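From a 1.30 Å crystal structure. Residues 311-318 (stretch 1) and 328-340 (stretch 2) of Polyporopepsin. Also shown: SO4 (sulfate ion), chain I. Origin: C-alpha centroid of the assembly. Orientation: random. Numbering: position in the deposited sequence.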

# COMPACT_ATOMS: atom_id res chain seq x y z
N THR A 311 2.06 5.26 5.35
CA THR A 311 2.69 6.32 6.10
C THR A 311 4.18 6.37 5.83
O THR A 311 4.79 7.46 5.91
N PHE A 312 4.81 5.25 5.47
CA PHE A 312 6.18 5.24 5.02
C PHE A 312 6.26 5.77 3.59
O PHE A 312 7.14 6.62 3.26
N LEU A 313 5.35 5.33 2.72
CA LEU A 313 5.38 5.69 1.31
C LEU A 313 4.99 7.11 1.04
O LEU A 313 5.27 7.66 -0.02
N GLU A 314 4.35 7.81 2.01
CA GLU A 314 4.18 9.25 1.90
C GLU A 314 5.50 10.00 1.84
O GLU A 314 5.54 11.17 1.44
N ARG A 315 6.58 9.34 2.26
CA ARG A 315 7.91 9.94 2.31
C ARG A 315 8.88 9.38 1.28
O ARG A 315 9.98 9.93 1.16
N PHE A 316 8.53 8.32 0.55
CA PHE A 316 9.43 7.67 -0.41
C PHE A 316 8.69 7.29 -1.62
O PHE A 316 7.59 6.69 -1.55
N TYR A 317 9.25 7.53 -2.78
CA TYR A 317 8.70 7.08 -4.07
C TYR A 317 8.99 5.58 -4.21
O TYR A 317 10.10 5.14 -3.85
N SER A 318 8.05 4.81 -4.73
CA SER A 318 8.25 3.32 -4.80
C SER A 318 7.94 2.82 -6.17
O SER A 318 7.05 3.27 -6.87
N GLY A 328 12.00 -0.72 -6.14
CA GLY A 328 12.82 0.48 -6.04
C GLY A 328 12.25 1.50 -5.08
O GLY A 328 11.02 1.61 -4.89
N LEU A 329 13.14 2.25 -4.43
CA LEU A 329 12.77 3.34 -3.53
C LEU A 329 13.65 4.53 -3.77
O LEU A 329 14.86 4.39 -4.10
N ALA A 330 13.07 5.71 -3.58
CA ALA A 330 13.81 6.99 -3.69
C ALA A 330 13.22 7.96 -2.71
O ALA A 330 12.01 7.90 -2.32
N THR A 331 14.03 8.92 -2.25
CA THR A 331 13.56 10.11 -1.56
C THR A 331 12.68 10.94 -2.47
O THR A 331 12.65 10.75 -3.68
N THR A 332 12.00 11.89 -1.86
CA THR A 332 11.16 12.87 -2.59
C THR A 332 11.39 14.24 -1.95
O THR A 332 12.00 14.38 -0.87
N SER A 333 10.80 15.23 -2.59
CA SER A 333 10.85 16.59 -2.00
C SER A 333 10.10 16.65 -0.69
O SER A 333 10.28 17.66 0.03
N PHE A 334 9.30 15.67 -0.31
CA PHE A 334 8.55 15.67 0.96
C PHE A 334 9.21 14.74 1.98
O PHE A 334 8.67 14.69 3.11
N THR A 335 10.30 14.04 1.70
CA THR A 335 10.85 13.17 2.71
C THR A 335 11.11 13.93 4.01
O THR A 335 10.83 13.42 5.11
N THR A 336 11.63 15.13 3.92
CA THR A 336 11.96 15.94 5.10
C THR A 336 10.84 16.94 5.44
O THR A 336 11.14 17.87 6.25
N ALA A 337 9.64 16.77 5.00
CA ALA A 337 8.57 17.67 5.38
C ALA A 337 8.33 17.67 6.86
O ALA A 337 8.60 16.71 7.60
N THR A 338 7.79 18.79 7.37
CA THR A 338 7.44 18.92 8.81
C THR A 338 5.99 19.25 8.92
O THR A 338 5.57 19.87 9.93
N SER A 339 5.14 18.86 7.95
CA SER A 339 3.73 19.29 7.95
C SER A 339 2.85 18.52 8.92
O SER A 339 1.74 18.95 9.23
N ASN A 340 3.26 17.30 9.38
CA ASN A 340 2.49 16.59 10.39
C ASN A 340 2.53 17.30 11.75
O ASN A 340 3.54 18.01 12.00
OXT ASN A 340 1.62 17.08 12.54

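A buried polar group is tolerated when each donor and acceptor finds a partner, and the carboxy-terminal segment of polyporopepsin illustrates how one arginine can help achieve this. Arg315 lies in the loop between a helix and a strand. Its CA-to-CB bond points sideways, but chi1 and chi2 both near m, followed by chi3 in t, carry the guanidinium to the turns of the second stretch. There Arg315 NH1 donates to two carbonyls, Thr335 O at 3.0 Å and Ala337 O at 2.9 Å, while the methyl CB of Ala337 covers one face of the group. Arg315 NE donates to water 2 (2.9 Å), which also accepts from Asn340 ND2 (3.1 Å). The water thus accepts from both side chains, through Arg315 NE and Asn340 ND2. Arg315 NH2 and Asn340 ND2, both donors, stand 3.3 Å apart without a hydrogen bond, and each is satisfied elsewhere in the structure.

The arginine's own carbonyl is answered in return. Thr335, in rotamer m, donates from OG1 to Arg315 O at 2.7 Å, and the same OG1 accepts from Thr332 N (2.9 Å). Thr332, chi1 p, points toward the first stretch; its OG1 accepts from Phe334 N (2.9 Å) and lies 2.7 Å from water 1, which donates to Glu314 O, also at 2.7 Å.

Where the strands run antiparallel, backbone bonds between Tyr317 and Ala330 take over the polar work, Tyr317 N to Ala330 O at 2.8 Å and Ala330 N to Tyr317 O at 3.0 Å, and side chains supply apolar packing. Leu329 (t, p) shares a sheet face with Ser318; its CD2 meets the ring edge of Phe312 (t) at CZ, 3.7 Å away, and its CD1 lies 3.8 Å from Phe316 CB. Exposed Thr336 (p) points away, and its OG1 donates to sulfate O3 at 3.0 Å.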

# COMPACT_ATOMS: atom_id res chain seq x y z
CB THR A 311 2.40 6.19 7.60
OG1 THR A 311 2.66 4.79 8.02
CG2 THR A 311 0.98 6.59 7.96
CB PHE A 312 6.69 3.77 5.09
CG PHE A 312 8.11 3.56 4.56
CD1 PHE A 312 8.34 3.25 3.23
CD2 PHE A 312 9.20 3.61 5.41
CE1 PHE A 312 9.61 3.02 2.75
CE2 PHE A 312 10.50 3.37 4.91
CZ PHE A 312 10.67 3.10 3.57
CB LEU A 313 4.50 4.72 0.53
CG LEU A 313 4.98 3.27 0.59
CD1 LEU A 313 3.94 2.32 0.04
CD2 LEU A 313 6.30 3.10 -0.15
CB GLU A 314 3.31 9.79 3.03
CG GLU A 314 1.83 9.48 2.91
CD GLU A 314 1.02 9.87 4.11
OE1 GLU A 314 1.51 9.59 5.24
OE2 GLU A 314 -0.06 10.42 3.99
CB ARG A 315 8.48 9.80 3.70
CG ARG A 315 7.65 10.44 4.81
CD ARG A 315 7.55 11.94 4.70
NE ARG A 315 6.69 12.58 5.72
CZ ARG A 315 7.06 13.60 6.44
NH1 ARG A 315 8.31 14.07 6.51
NH2 ARG A 315 6.13 14.16 7.25
CB PHE A 316 10.10 6.46 0.24
CG PHE A 316 10.94 6.84 1.45
CD1 PHE A 316 12.18 7.43 1.27
CD2 PHE A 316 10.47 6.64 2.74
CE1 PHE A 316 12.92 7.85 2.33
CE2 PHE A 316 11.25 7.07 3.81
CZ PHE A 316 12.44 7.67 3.60
CB TYR A 317 9.40 7.84 -5.21
CG TYR A 317 8.81 7.61 -6.58
CD1 TYR A 317 7.50 8.01 -6.87
CD2 TYR A 317 9.56 7.06 -7.62
CE1 TYR A 317 6.95 7.88 -8.14
CE2 TYR A 317 9.02 6.98 -8.90
CZ TYR A 317 7.76 7.37 -9.14
OH TYR A 317 7.22 7.28 -10.44
CB SER A 318 7.40 2.65 -3.71
OG SER A 318 6.02 2.97 -3.77
CB LEU A 329 12.90 2.89 -2.06
CG LEU A 329 12.09 3.45 -1.07
CD1 LEU A 329 10.58 3.00 -1.16
CD2 LEU A 329 12.53 3.20 0.38
CB ALA A 330 13.74 7.57 -5.10
CB THR A 331 14.74 10.94 -1.03
OG1 THR A 331 15.63 11.25 -2.14
CG2 THR A 331 15.59 10.20 0.04
CB THR A 332 9.67 12.49 -2.53
OG1 THR A 332 9.16 12.93 -1.24
CG2 THR A 332 9.44 10.99 -2.65
CB SER A 333 10.26 17.57 -2.98
OG SER A 333 8.83 17.37 -3.12
CB PHE A 334 7.09 15.24 0.70
CG PHE A 334 6.36 16.19 -0.16
CD1 PHE A 334 5.77 17.29 0.41
CD2 PHE A 334 6.20 15.99 -1.53
CE1 PHE A 334 5.05 18.26 -0.44
CE2 PHE A 334 5.51 16.90 -2.33
CZ PHE A 334 5.00 18.01 -1.80
CB THR A 335 12.15 12.55 2.20
OG1 THR A 335 11.86 11.80 1.00
CG2 THR A 335 12.78 11.59 3.22
CB THR A 336 13.32 16.67 4.92
OG1 THR A 336 13.19 17.51 3.82
CG2 THR A 336 14.46 15.67 4.68
CB ALA A 337 7.28 17.29 4.66
CB THR A 338 8.35 19.97 9.50
OG1 THR A 338 8.06 21.27 8.95
CG2 THR A 338 9.79 19.64 9.35
CB SER A 339 3.17 19.22 6.56
OG SER A 339 3.37 17.92 5.99
CB ASN A 340 2.95 15.12 10.54
CG ASN A 340 2.74 14.27 9.32
OD1 ASN A 340 1.80 14.46 8.56
ND2 ASN A 340 3.62 13.30 9.14
S SO4 I . 15.62 18.92 1.63
O1 SO4 I . 16.85 18.52 0.60
O2 SO4 I . 14.23 18.23 1.01
O3 SO4 I . 15.95 18.36 3.09
O4 SO4 I . 15.23 20.38 1.64
O HOH W 1 6.56 12.16 -0.86
O HOH W 2 3.91 11.98 6.38